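Local coordinates for protein alkaline phosphatase (Antarctic bacterium, PDB 2W5V) that probably hydrolyses phosphate monoesters, working as an alkaline phosphatase around zinc and magnesium ions held in one active site, at residues 38-43 / 282-287; 229-234 / 274-279; 185-188 / 193-196; 154-159 / 175-180. The protein carries 1 engineered substitution. All blocks are in the same frame, centred on the assembly; numbering follows the deposited sequence.

Interaction 1 (38-43 / 282-287). With MG (magnesium ion), chain I; ZN (zinc ion), chain H.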
loop_
_atom_site.group_PDB
_atom_site.type_symbol
_atom_site.label_atom_id
_atom_site.label_comp_id
_atom_site.label_asym_id
_atom_site.label_seq_id
_atom_site.Cartn_x
_atom_site.Cartn_y
_atom_site.Cartn_z
ATOM N N ILE B 38 -6.673 -17.010 -11.610
ATOM C CA ILE B 38 -7.848 -16.253 -11.206
ATOM C C ILE B 38 -7.401 -14.831 -10.893
ATOM O O ILE B 38 -6.549 -14.617 -10.036
ATOM C CB ILE B 38 -8.510 -16.863 -9.967
ATOM C CG1 ILE B 38 -8.939 -18.313 -10.247
ATOM C CG2 ILE B 38 -9.693 -16.007 -9.536
ATOM C CD1 ILE B 38 -9.293 -19.100 -8.994
ATOM N N LEU B 39 -7.951 -13.862 -11.616
ATOM C CA LEU B 39 -7.613 -12.463 -11.403
ATOM C C LEU B 39 -8.807 -11.730 -10.791
ATOM O O LEU B 39 -9.851 -11.599 -11.422
ATOM C CB LEU B 39 -7.217 -11.822 -12.733
ATOM C CG LEU B 39 -7.023 -10.314 -12.676
ATOM C CD1 LEU B 39 -5.911 -9.951 -11.688
ATOM C CD2 LEU B 39 -6.719 -9.787 -14.064
ATOM N N LEU B 40 -8.668 -11.287 -9.548
ATOM C CA LEU B 40 -9.769 -10.606 -8.869
ATOM C C LEU B 40 -9.448 -9.127 -8.802
ATOM O O LEU B 40 -8.365 -8.731 -8.370
ATOM C CB LEU B 40 -9.969 -11.162 -7.458
ATOM C CG LEU B 40 -10.152 -12.678 -7.380
ATOM C CD1 LEU B 40 -10.071 -13.164 -5.961
ATOM C CD2 LEU B 40 -11.470 -13.063 -7.991
ATOM N N ILE B 41 -10.390 -8.316 -9.249
ATOM C CA ILE B 41 -10.186 -6.886 -9.336
ATOM C C ILE B 41 -11.209 -6.186 -8.459
ATOM O O ILE B 41 -12.417 -6.340 -8.645
ATOM C CB ILE B 41 -10.355 -6.391 -10.783
ATOM C CG1 ILE B 41 -9.317 -7.043 -11.700
ATOM C CG2 ILE B 41 -10.265 -4.872 -10.848
ATOM C CD1 ILE B 41 -9.484 -6.666 -13.170
ATOM N N SER B 42 -10.713 -5.424 -7.496
ATOM C CA SER B 42 -11.565 -4.586 -6.667
ATOM C C SER B 42 -11.518 -3.188 -7.263
ATOM O O SER B 42 -10.515 -2.478 -7.128
ATOM C CB SER B 42 -11.038 -4.556 -5.232
ATOM O OG SER B 42 -9.628 -4.372 -5.217
ATOM N N ASP B 43 -12.593 -2.792 -7.928
ATOM C CA ASP B 43 -12.602 -1.504 -8.604
ATOM C C ASP B 43 -12.612 -0.360 -7.593
ATOM O O ASP B 43 -13.512 -0.267 -6.762
ATOM C CB ASP B 43 -13.795 -1.391 -9.559
ATOM C CG ASP B 43 -13.588 -0.308 -10.598
ATOM O OD1 ASP B 43 -13.207 0.808 -10.199
ATOM O OD2 ASP B 43 -13.768 -0.571 -11.807
ATOM N N GLY B 282 -11.448 -15.216 -0.417
ATOM C CA GLY B 282 -11.416 -16.453 0.350
ATOM C C GLY B 282 -11.848 -17.652 -0.481
ATOM O O GLY B 282 -11.294 -18.750 -0.365
ATOM N N THR B 283 -12.846 -17.443 -1.330
ATOM C CA THR B 283 -13.322 -18.499 -2.214
ATOM C C THR B 283 -12.230 -18.927 -3.195
ATOM O O THR B 283 -11.948 -20.114 -3.356
ATOM C CB THR B 283 -14.550 -18.032 -3.004
ATOM O OG1 THR B 283 -15.602 -17.708 -2.091
ATOM C CG2 THR B 283 -15.018 -19.111 -3.959
ATOM N N ALA B 284 -11.616 -17.954 -3.855
ATOM C CA ALA B 284 -10.569 -18.257 -4.824
ATOM C C ALA B 284 -9.411 -18.970 -4.135
ATOM O O ALA B 284 -8.903 -19.972 -4.637
ATOM C CB ALA B 284 -10.082 -16.996 -5.482
ATOM N N LEU B 285 -8.990 -18.437 -2.988
ATOM C CA LEU B 285 -7.843 -18.985 -2.265
ATOM C C LEU B 285 -8.116 -20.390 -1.743
ATOM O O LEU B 285 -7.227 -21.239 -1.741
ATOM C CB LEU B 285 -7.430 -18.063 -1.113
ATOM C CG LEU B 285 -6.765 -16.750 -1.514
ATOM C CD1 LEU B 285 -6.404 -15.933 -0.274
ATOM C CD2 LEU B 285 -5.530 -17.044 -2.341
ATOM N N ALA B 286 -9.343 -20.635 -1.301
ATOM C CA ALA B 286 -9.706 -21.967 -0.829
ATOM C C ALA B 286 -9.552 -22.977 -1.966
ATOM O O ALA B 286 -9.023 -24.070 -1.774
ATOM C CB ALA B 286 -11.121 -21.980 -0.289
ATOM N N PHE B 287 -9.999 -22.607 -3.159
ATOM C CA PHE B 287 -9.798 -23.491 -4.301
ATOM C C PHE B 287 -8.322 -23.673 -4.630
ATOM O O PHE B 287 -7.872 -24.789 -4.867
ATOM C CB PHE B 287 -10.515 -22.989 -5.549
ATOM C CG PHE B 287 -10.232 -23.825 -6.763
ATOM C CD1 PHE B 287 -10.820 -25.071 -6.908
ATOM C CD2 PHE B 287 -9.364 -23.381 -7.748
ATOM C CE1 PHE B 287 -10.559 -25.858 -8.021
ATOM C CE2 PHE B 287 -9.102 -24.164 -8.863
ATOM C CZ PHE B 287 -9.696 -25.401 -8.995
HETATM MG MG MG I . -15.323 -1.586 -12.772
HETATM ZN ZN ZN H . -12.322 1.732 -11.745
HETATM O O HOH W 1 -16.725 -0.786 -11.282
HETATM O O HOH W 2 -16.913 -2.671 -14.010
HETATM O O HOH W 3 -15.826 0.238 -14.090
#
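I38, L40 and A284 meet through methyl groups alone. The CB of A284 lies 3.9 Å from CD1 of L40 and 4.2 Å from CD1 of I38, so a single small residue is shared by two branched ones projecting from the same face of the strand. With I38 CG1 anti to its carbonyl carbon (chi1 -59°), the CD1 methyl reaches beyond A284 and comes obliquely to the ring of F287, 4.5 Å from CD2. Alanine suits the helix here because its CB leaves room for long aliphatic chains beneath it.

The layering is that of the alkaline phosphatase fold: helix 267-291 lies on the large central sheet, its 282-287 part nearly antiparallel to strand 38-42, at 164° with axes 10.1 Å apart. Neighbouring strands 249-255 and 294-299 flank this one, and their F249 and T294 also touch I38.

The second kind of interaction, metal binding, lies further along the segment. D43 spreads its carboxylate between two ions, OD1 binding zinc at 2.0 Å and OD2 magnesium at 2.1 Å. T137, E254 and three waters complete the magnesium shell; D301, H302 and the phosphorylated S84 complete the zinc site.

Interaction 2 (229-234 / 274-279); sequences NFLSAA and INDFDD
L231 and S232, in the first turn of helix 230-242, pack against D276, F277 and D279 of helix 267-291 in a partly water-mediated helix-helix contact on one face of the central sheet. The two segments run almost parallel, at 19°, with axes 8.7 Å apart. S232 suits such closeness: its small side chain puts OG 3.3 Å from the backbone C of D279 and lets the backbones approach. OG also has a weak hydrogen bond to T283.

L231 supplies the apolar share, though its CB also lies 3.6 Å from D276 OD2. Its CD2 sits 4.2 Å from CD1 of F277, whose ring is directed toward L40 and S42 of strand 36-42.

D276 joins the helices through two waters. CG anti to the backbone N (chi1 177°) sends the carboxylate into the groove. One water accepts from L231 N and donates to D276 OD2 at 2.8 Å. Another accepts from S232 N and donates to D276 OD1. R227 adds a salt bridge to OD2. An acidic group facing the first-turn N-H groups of a helix is probably favoured by the helix dipole. The arrangement belongs to one helical layer of the three-layer alpha/beta/alpha sandwich of the alkaline phosphatases.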
loop_
_atom_site.group_PDB
_atom_site.type_symbol
_atom_site.label_atom_id
_atom_site.label_comp_id
_atom_site.label_asym_id
_atom_site.label_seq_id
_atom_site.Cartn_x
_atom_site.Cartn_y
_atom_site.Cartn_z
ATOM N N ASN B 229 -24.285 -13.461 -1.397
ATOM C CA ASN B 229 -22.996 -14.029 -1.796
ATOM C C ASN B 229 -22.832 -14.266 -3.298
ATOM O O ASN B 229 -22.119 -15.182 -3.713
ATOM C CB ASN B 229 -22.730 -15.334 -1.044
ATOM C CG ASN B 229 -23.498 -16.503 -1.624
ATOM O OD1 ASN B 229 -23.051 -17.648 -1.557
ATOM N ND2 ASN B 229 -24.657 -16.221 -2.208
ATOM N N PHE B 230 -23.478 -13.435 -4.105
ATOM C CA PHE B 230 -23.359 -13.559 -5.555
ATOM C C PHE B 230 -21.912 -13.671 -6.050
ATOM O O PHE B 230 -21.574 -14.577 -6.809
ATOM C CB PHE B 230 -24.021 -12.383 -6.260
ATOM C CG PHE B 230 -23.681 -12.306 -7.720
ATOM C CD1 PHE B 230 -24.224 -13.219 -8.614
ATOM C CD2 PHE B 230 -22.810 -11.342 -8.197
ATOM C CE1 PHE B 230 -23.918 -13.158 -9.968
ATOM C CE2 PHE B 230 -22.490 -11.276 -9.550
ATOM C CZ PHE B 230 -23.047 -12.188 -10.435
ATOM N N LEU B 231 -21.055 -12.741 -5.637
ATOM C CA LEU B 231 -19.710 -12.707 -6.199
ATOM C C LEU B 231 -18.955 -14.006 -5.897
ATOM O O LEU B 231 -18.379 -14.615 -6.795
ATOM C CB LEU B 231 -18.933 -11.473 -5.719
ATOM C CG LEU B 231 -17.528 -11.275 -6.286
ATOM C CD1 LEU B 231 -17.561 -11.164 -7.802
ATOM C CD2 LEU B 231 -16.891 -10.042 -5.672
ATOM N N SER B 232 -18.968 -14.442 -4.642
ATOM C CA SER B 232 -18.330 -15.710 -4.301
ATOM C C SER B 232 -18.966 -16.889 -5.036
ATOM O O SER B 232 -18.267 -17.695 -5.646
ATOM C CB SER B 232 -18.361 -15.959 -2.793
ATOM O OG SER B 232 -17.537 -15.024 -2.125
ATOM N N ALA B 233 -20.291 -16.987 -4.968
ATOM C CA ALA B 233 -21.002 -18.115 -5.563
ATOM C C ALA B 233 -20.757 -18.207 -7.068
ATOM O O ALA B 233 -20.587 -19.299 -7.609
ATOM C CB ALA B 233 -22.502 -18.027 -5.269
ATOM N N ALA B 234 -20.750 -17.057 -7.740
ATOM C CA ALA B 234 -20.563 -17.027 -9.186
ATOM C C ALA B 234 -19.122 -17.360 -9.559
ATOM O O ALA B 234 -18.871 -18.008 -10.573
ATOM C CB ALA B 234 -20.967 -15.678 -9.752
ATOM N N ILE B 274 -16.509 -3.969 -0.210
ATOM C CA ILE B 274 -15.171 -4.551 -0.168
ATOM C C ILE B 274 -15.121 -5.751 0.778
ATOM O O ILE B 274 -14.340 -6.673 0.569
ATOM C CB ILE B 274 -14.058 -3.528 0.140
ATOM C CG1 ILE B 274 -12.688 -4.158 -0.143
ATOM C CG2 ILE B 274 -14.150 -3.042 1.566
ATOM C CD1 ILE B 274 -11.532 -3.187 -0.088
ATOM N N ASN B 275 -15.964 -5.747 1.807
ATOM C CA ASN B 275 -16.107 -6.929 2.650
ATOM C C ASN B 275 -16.567 -8.140 1.830
ATOM O O ASN B 275 -16.082 -9.257 2.031
ATOM C CB ASN B 275 -17.071 -6.671 3.814
ATOM C CG ASN B 275 -16.400 -5.953 4.981
ATOM O OD1 ASN B 275 -15.186 -5.737 4.981
ATOM N ND2 ASN B 275 -17.190 -5.588 5.984
ATOM N N ASP B 276 -17.509 -7.911 0.916
ATOM C CA ASP B 276 -17.985 -8.957 0.007
ATOM C C ASP B 276 -16.852 -9.432 -0.911
ATOM O O ASP B 276 -16.675 -10.634 -1.132
ATOM C CB ASP B 276 -19.164 -8.440 -0.830
ATOM C CG ASP B 276 -19.645 -9.454 -1.850
ATOM O OD1 ASP B 276 -20.065 -10.557 -1.439
ATOM O OD2 ASP B 276 -19.602 -9.147 -3.065
ATOM N N PHE B 277 -16.083 -8.481 -1.437
ATOM C CA PHE B 277 -14.932 -8.795 -2.282
ATOM C C PHE B 277 -13.927 -9.686 -1.542
ATOM O O PHE B 277 -13.425 -10.664 -2.097
ATOM C CB PHE B 277 -14.251 -7.506 -2.760
ATOM C CG PHE B 277 -13.072 -7.744 -3.664
ATOM C CD1 PHE B 277 -13.262 -8.104 -5.000
ATOM C CD2 PHE B 277 -11.774 -7.602 -3.187
ATOM C CE1 PHE B 277 -12.170 -8.328 -5.843
ATOM C CE2 PHE B 277 -10.672 -7.819 -4.017
ATOM C CZ PHE B 277 -10.875 -8.186 -5.355
ATOM N N ASP B 278 -13.655 -9.364 -0.280
ATOM C CA ASP B 278 -12.760 -10.194 0.517
ATOM C C ASP B 278 -13.293 -11.617 0.679
ATOM O O ASP B 278 -12.522 -12.573 0.729
ATOM C CB ASP B 278 -12.486 -9.578 1.897
ATOM C CG ASP B 278 -11.462 -10.380 2.687
ATOM O OD1 ASP B 278 -10.257 -10.309 2.355
ATOM O OD2 ASP B 278 -11.860 -11.102 3.626
ATOM N N ASP B 279 -14.611 -11.766 0.762
ATOM C CA ASP B 279 -15.211 -13.102 0.752
ATOM C C ASP B 279 -14.856 -13.861 -0.530
ATOM O O ASP B 279 -14.497 -15.043 -0.487
ATOM C CB ASP B 279 -16.731 -13.019 0.915
ATOM C CG ASP B 279 -17.155 -12.809 2.369
ATOM O OD1 ASP B 279 -16.293 -12.907 3.273
ATOM O OD2 ASP B 279 -18.354 -12.546 2.609
HETATM O O HOH W 4 -21.916 -10.495 -3.893
HETATM O O HOH W 5 -19.513 -13.012 -2.249
#

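Interaction 3 (185-188 / 193-196); sequences AILK and TINT
The end of helix 183-188 turns back through a short link into strand 192-195, bringing the CA atoms of K188 and T193 to 6.0 Å and setting I194 against L187 and K188. I194 carries the strand's side of the contact, since its CB faces the helix whereas those of T193 and N195 face away.

CG1 of I194 is anti to the carbonyl carbon (chi1 -59°), a choice that points this branch at the helix. From there CD1 meets CD1 of L187 at 4.0 Å, the two side chains crossing at about a right angle. F166 of strand 165-169 touches both, so the pair belongs to a small apolar cluster between helix and sheet.

Helix 183-188 is a helical part of the beta-alpha-beta crossover from strand 165-169 to the parallel strand 192-195, the outermost on its side of the sheet within the chain. T193 and N195 bind that strand to 210-214 through their backbones.

K188 covers the solvent side. Its methylenes run extended past the isoleucine, CG 4.0 Å from I194 CG1 and CE 4.2 Å from I194 CB. Lysine fits this exposed position because its aliphatic stem can shelter an apolar neighbour while the ammonium group continues beyond it.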
loop_
_atom_site.group_PDB
_atom_site.type_symbol
_atom_site.label_atom_id
_atom_site.label_comp_id
_atom_site.label_asym_id
_atom_site.label_seq_id
_atom_site.Cartn_x
_atom_site.Cartn_y
_atom_site.Cartn_z
ATOM N N ALA B 185 -30.711 -13.450 -28.323
ATOM C CA ALA B 185 -30.919 -14.512 -29.303
ATOM C C ALA B 185 -29.628 -14.813 -30.059
ATOM O O ALA B 185 -29.337 -15.964 -30.377
ATOM C CB ALA B 185 -32.035 -14.132 -30.278
ATOM N N ILE B 186 -28.858 -13.769 -30.340
ATOM C CA ILE B 186 -27.567 -13.931 -30.997
ATOM C C ILE B 186 -26.580 -14.659 -30.078
ATOM O O ILE B 186 -25.818 -15.512 -30.530
ATOM C CB ILE B 186 -26.988 -12.570 -31.447
ATOM C CG1 ILE B 186 -27.990 -11.842 -32.348
ATOM C CG2 ILE B 186 -25.661 -12.762 -32.161
ATOM C CD1 ILE B 186 -27.434 -10.604 -33.016
ATOM N N LEU B 187 -26.603 -14.332 -28.790
ATOM C CA LEU B 187 -25.777 -15.059 -27.829
ATOM C C LEU B 187 -26.071 -16.553 -27.877
ATOM O O LEU B 187 -25.156 -17.369 -27.986
ATOM C CB LEU B 187 -26.000 -14.550 -26.402
ATOM C CG LEU B 187 -25.107 -13.418 -25.896
ATOM C CD1 LEU B 187 -25.505 -13.041 -24.480
ATOM C CD2 LEU B 187 -23.645 -13.821 -25.956
ATOM N N LYS B 188 -27.351 -16.903 -27.777
ATOM C CA LYS B 188 -27.752 -18.306 -27.715
ATOM C C LYS B 188 -27.429 -19.039 -29.012
ATOM O O LYS B 188 -27.173 -20.243 -29.009
ATOM C CB LYS B 188 -29.240 -18.430 -27.411
ATOM C CG LYS B 188 -29.674 -17.850 -26.076
ATOM C CD LYS B 188 -31.192 -17.909 -25.962
ATOM C CE LYS B 188 -31.701 -17.182 -24.736
ATOM N NZ LYS B 188 -33.183 -17.041 -24.774
ATOM N N THR B 193 -25.751 -20.977 -23.345
ATOM C CA THR B 193 -26.950 -21.194 -22.557
ATOM C C THR B 193 -27.068 -19.992 -21.633
ATOM O O THR B 193 -26.111 -19.644 -20.949
ATOM C CB THR B 193 -26.867 -22.493 -21.737
ATOM O OG1 THR B 193 -26.820 -23.618 -22.630
ATOM C CG2 THR B 193 -28.080 -22.628 -20.829
ATOM N N ILE B 194 -28.227 -19.341 -21.628
ATOM C CA ILE B 194 -28.395 -18.116 -20.850
ATOM C C ILE B 194 -29.460 -18.273 -19.770
ATOM O O ILE B 194 -30.562 -18.725 -20.043
ATOM C CB ILE B 194 -28.794 -16.926 -21.749
ATOM C CG1 ILE B 194 -27.732 -16.672 -22.819
ATOM C CG2 ILE B 194 -29.052 -15.675 -20.911
ATOM C CD1 ILE B 194 -26.387 -16.265 -22.268
ATOM N N ASN B 195 -29.121 -17.888 -18.549
ATOM C CA ASN B 195 -30.079 -17.859 -17.457
ATOM C C ASN B 195 -30.235 -16.421 -16.984
ATOM O O ASN B 195 -29.245 -15.736 -16.711
ATOM C CB ASN B 195 -29.611 -18.774 -16.319
ATOM C CG ASN B 195 -30.600 -18.845 -15.171
ATOM O OD1 ASN B 195 -31.147 -17.830 -14.742
ATOM N ND2 ASN B 195 -30.823 -20.052 -14.653
ATOM N N THR B 196 -31.475 -15.954 -16.902
ATOM C CA THR B 196 -31.725 -14.592 -16.458
ATOM C C THR B 196 -32.556 -14.579 -15.192
ATOM O O THR B 196 -33.098 -13.542 -14.818
ATOM C CB THR B 196 -32.453 -13.765 -17.527
ATOM O OG1 THR B 196 -33.768 -14.304 -17.735
ATOM C CG2 THR B 196 -31.685 -13.794 -18.831
#

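Interaction 4 (154-159 / 175-180)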
loop_
_atom_site.group_PDB
_atom_site.type_symbol
_atom_site.label_atom_id
_atom_site.label_comp_id
_atom_site.label_asym_id
_atom_site.label_seq_id
_atom_site.Cartn_x
_atom_site.Cartn_y
_atom_site.Cartn_z
ATOM N N ILE B 154 -20.590 -3.146 -27.029
ATOM C CA ILE B 154 -19.875 -4.089 -26.184
ATOM C C ILE B 154 -20.677 -5.374 -25.986
ATOM O O ILE B 154 -20.127 -6.477 -26.054
ATOM C CB ILE B 154 -19.507 -3.443 -24.829
ATOM C CG1 ILE B 154 -18.327 -2.491 -25.037
ATOM C CG2 ILE B 154 -19.161 -4.512 -23.795
ATOM C CD1 ILE B 154 -18.111 -1.503 -23.918
ATOM N N ALA B 155 -21.977 -5.234 -25.755
ATOM C CA ALA B 155 -22.845 -6.401 -25.639
ATOM C C ALA B 155 -22.791 -7.257 -26.907
ATOM O O ALA B 155 -22.672 -8.481 -26.840
ATOM C CB ALA B 155 -24.270 -5.975 -25.349
ATOM N N MET B 156 -22.886 -6.615 -28.066
ATOM C CA MET B 156 -22.766 -7.344 -29.323
ATOM C C MET B 156 -21.396 -8.022 -29.446
ATOM O O MET B 156 -21.303 -9.124 -29.986
ATOM C CB MET B 156 -22.999 -6.418 -30.521
ATOM C CG MET B 156 -22.946 -7.141 -31.856
ATOM S SD MET B 156 -24.413 -8.162 -32.121
ATOM C CE MET B 156 -25.682 -6.899 -32.195
ATOM N N ASP B 157 -20.341 -7.363 -28.960
ATOM C CA ASP B 157 -18.997 -7.952 -28.964
ATOM C C ASP B 157 -18.942 -9.256 -28.161
ATOM O O ASP B 157 -18.182 -10.171 -28.495
ATOM C CB ASP B 157 -17.962 -6.970 -28.400
ATOM C CG ASP B 157 -17.646 -5.825 -29.355
ATOM O OD1 ASP B 157 -17.980 -5.918 -30.561
ATOM O OD2 ASP B 157 -17.047 -4.827 -28.895
ATOM N N MET B 158 -19.734 -9.332 -27.097
ATOM C CA MET B 158 -19.792 -10.548 -26.289
ATOM C C MET B 158 -20.116 -11.754 -27.164
ATOM O O MET B 158 -19.537 -12.829 -27.005
ATOM C CB MET B 158 -20.831 -10.409 -25.167
ATOM C CG MET B 158 -21.082 -11.694 -24.366
ATOM S SD MET B 158 -19.685 -12.126 -23.313
ATOM C CE MET B 158 -19.955 -11.012 -21.935
ATOM N N THR B 159 -21.036 -11.565 -28.102
ATOM C CA THR B 159 -21.478 -12.657 -28.959
ATOM C C THR B 159 -20.381 -13.131 -29.910
ATOM O O THR B 159 -20.497 -14.201 -30.508
ATOM C CB THR B 159 -22.740 -12.268 -29.777
ATOM O OG1 THR B 159 -22.360 -11.472 -30.910
ATOM C CG2 THR B 159 -23.722 -11.494 -28.898
ATOM N N THR B 175 -31.365 -6.930 -24.397
ATOM C CA THR B 175 -32.771 -7.149 -24.724
ATOM C C THR B 175 -33.637 -5.892 -24.769
ATOM O O THR B 175 -34.814 -5.966 -25.119
ATOM C CB THR B 175 -33.428 -8.118 -23.733
ATOM O OG1 THR B 175 -33.576 -7.469 -22.466
ATOM C CG2 THR B 175 -32.591 -9.374 -23.576
ATOM N N LYS B 176 -33.075 -4.752 -24.391
ATOM C CA LYS B 176 -33.819 -3.498 -24.432
ATOM C C LYS B 176 -32.916 -2.391 -24.943
ATOM O O LYS B 176 -32.609 -1.436 -24.226
ATOM C CB LYS B 176 -34.392 -3.163 -23.052
ATOM C CG LYS B 176 -35.352 -4.228 -22.529
ATOM C CD LYS B 176 -35.897 -3.894 -21.152
ATOM C CE LYS B 176 -36.727 -5.050 -20.608
ATOM N NZ LYS B 176 -37.321 -4.741 -19.276
ATOM N N ARG B 177 -32.495 -2.542 -26.195
ATOM C CA ARG B 177 -31.490 -1.677 -26.801
ATOM C C ARG B 177 -32.141 -0.577 -27.631
ATOM O O ARG B 177 -33.281 -0.715 -28.079
ATOM C CB ARG B 177 -30.564 -2.505 -27.693
ATOM C CG ARG B 177 -29.878 -3.672 -26.985
ATOM C CD ARG B 177 -29.445 -4.760 -27.969
ATOM N NE ARG B 177 -28.656 -4.226 -29.076
ATOM C CZ ARG B 177 -27.330 -4.097 -29.067
ATOM N NH1 ARG B 177 -26.621 -4.460 -28.001
ATOM N NH2 ARG B 177 -26.712 -3.599 -30.128
ATOM N N LYS B 178 -31.411 0.512 -27.840
ATOM C CA LYS B 178 -31.909 1.615 -28.650
ATOM C C LYS B 178 -32.069 1.184 -30.105
ATOM O O LYS B 178 -32.907 1.723 -30.825
ATOM C CB LYS B 178 -30.977 2.826 -28.555
ATOM C CG LYS B 178 -30.668 3.289 -27.132
ATOM C CD LYS B 178 -31.695 4.278 -26.592
ATOM C CE LYS B 178 -32.867 3.575 -25.914
ATOM N NZ LYS B 178 -33.751 4.533 -25.182
ATOM N N ASP B 179 -31.271 0.212 -30.538
ATOM C CA ASP B 179 -31.357 -0.284 -31.916
ATOM C C ASP B 179 -32.352 -1.435 -32.039
ATOM O O ASP B 179 -32.458 -2.064 -33.090
ATOM C CB ASP B 179 -29.982 -0.725 -32.430
ATOM C CG ASP B 179 -29.435 -1.936 -31.684
ATOM O OD1 ASP B 179 -30.117 -2.433 -30.764
ATOM O OD2 ASP B 179 -28.317 -2.391 -32.020
ATOM N N LYS B 180 -33.050 -1.719 -30.945
ATOM C CA LYS B 180 -34.135 -2.699 -30.923
ATOM C C LYS B 180 -33.730 -4.140 -31.274
ATOM O O LYS B 180 -34.580 -5.024 -31.311
ATOM C CB LYS B 180 -35.287 -2.240 -31.824
ATOM C CG LYS B 180 -36.654 -2.757 -31.394
ATOM C CD LYS B 180 -37.708 -2.609 -32.495
ATOM C CE LYS B 180 -37.899 -1.157 -32.935
ATOM N NZ LYS B 180 -36.909 -0.724 -33.966
#
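R177 reaches helix 151-158 with its guanidinium group, which A155 and M156 meet in different ways. The long arginine spans a gap of 9.9 Å between its CA and that of A155. The CB of A155 stands at the edge in the group's plane, 3.9 Å from NH1; the CE methyl of M156 lies over one face, 4.0 Å from NH2. A bend in the arginine (chi3 52°) turns the flat group toward the helix, and the methionine side chain, bent at chi2 and chi3, crosses that of the arginine at about a right angle. Alanine lets the guanidinium come close, and flexible methionine can shape itself to a flat surface.

Polar bonds fix the rotation. NE donates to D179 OD1 at 2.9 Å and NH2 to OD2 at 2.8 Å, a side-on, two-nitrogen salt bridge, while NH1 binds the carbonyls of E152 and Y173. The loop that offers R177 links helices 172-175 and 183-188 and makes a type I beta turn from R177 to K180. A methionine in place of R177 would probably leave D179 without its charged mate and the E152 and Y173 carbonyls short of a donor.

The far side is looser: K178 and K180 are exposed, the latter poorly ordered.

Interactions 1 and 2 are buried near the centre of the chain and share helix 267-291, which meets the sheet in the first and helix 230-242 in the second; the two contacts touch each other. Interactions 3 and 4 lie farther out and are only partly buried, yet they too adjoin, L187 CD2 packing 3.7 Å from M158 CG. The chemistry follows position. Interaction 1 is wholly apolar between its segments, though its strand leads to the metals, and interaction 2 admits waters and a carboxylate. Toward the surface, interaction 3 borrows the stem of a lysine, whereas interaction 4 depends on an arginine whose guanidinium is fixed by a salt bridge and carbonyl hydrogen bonds.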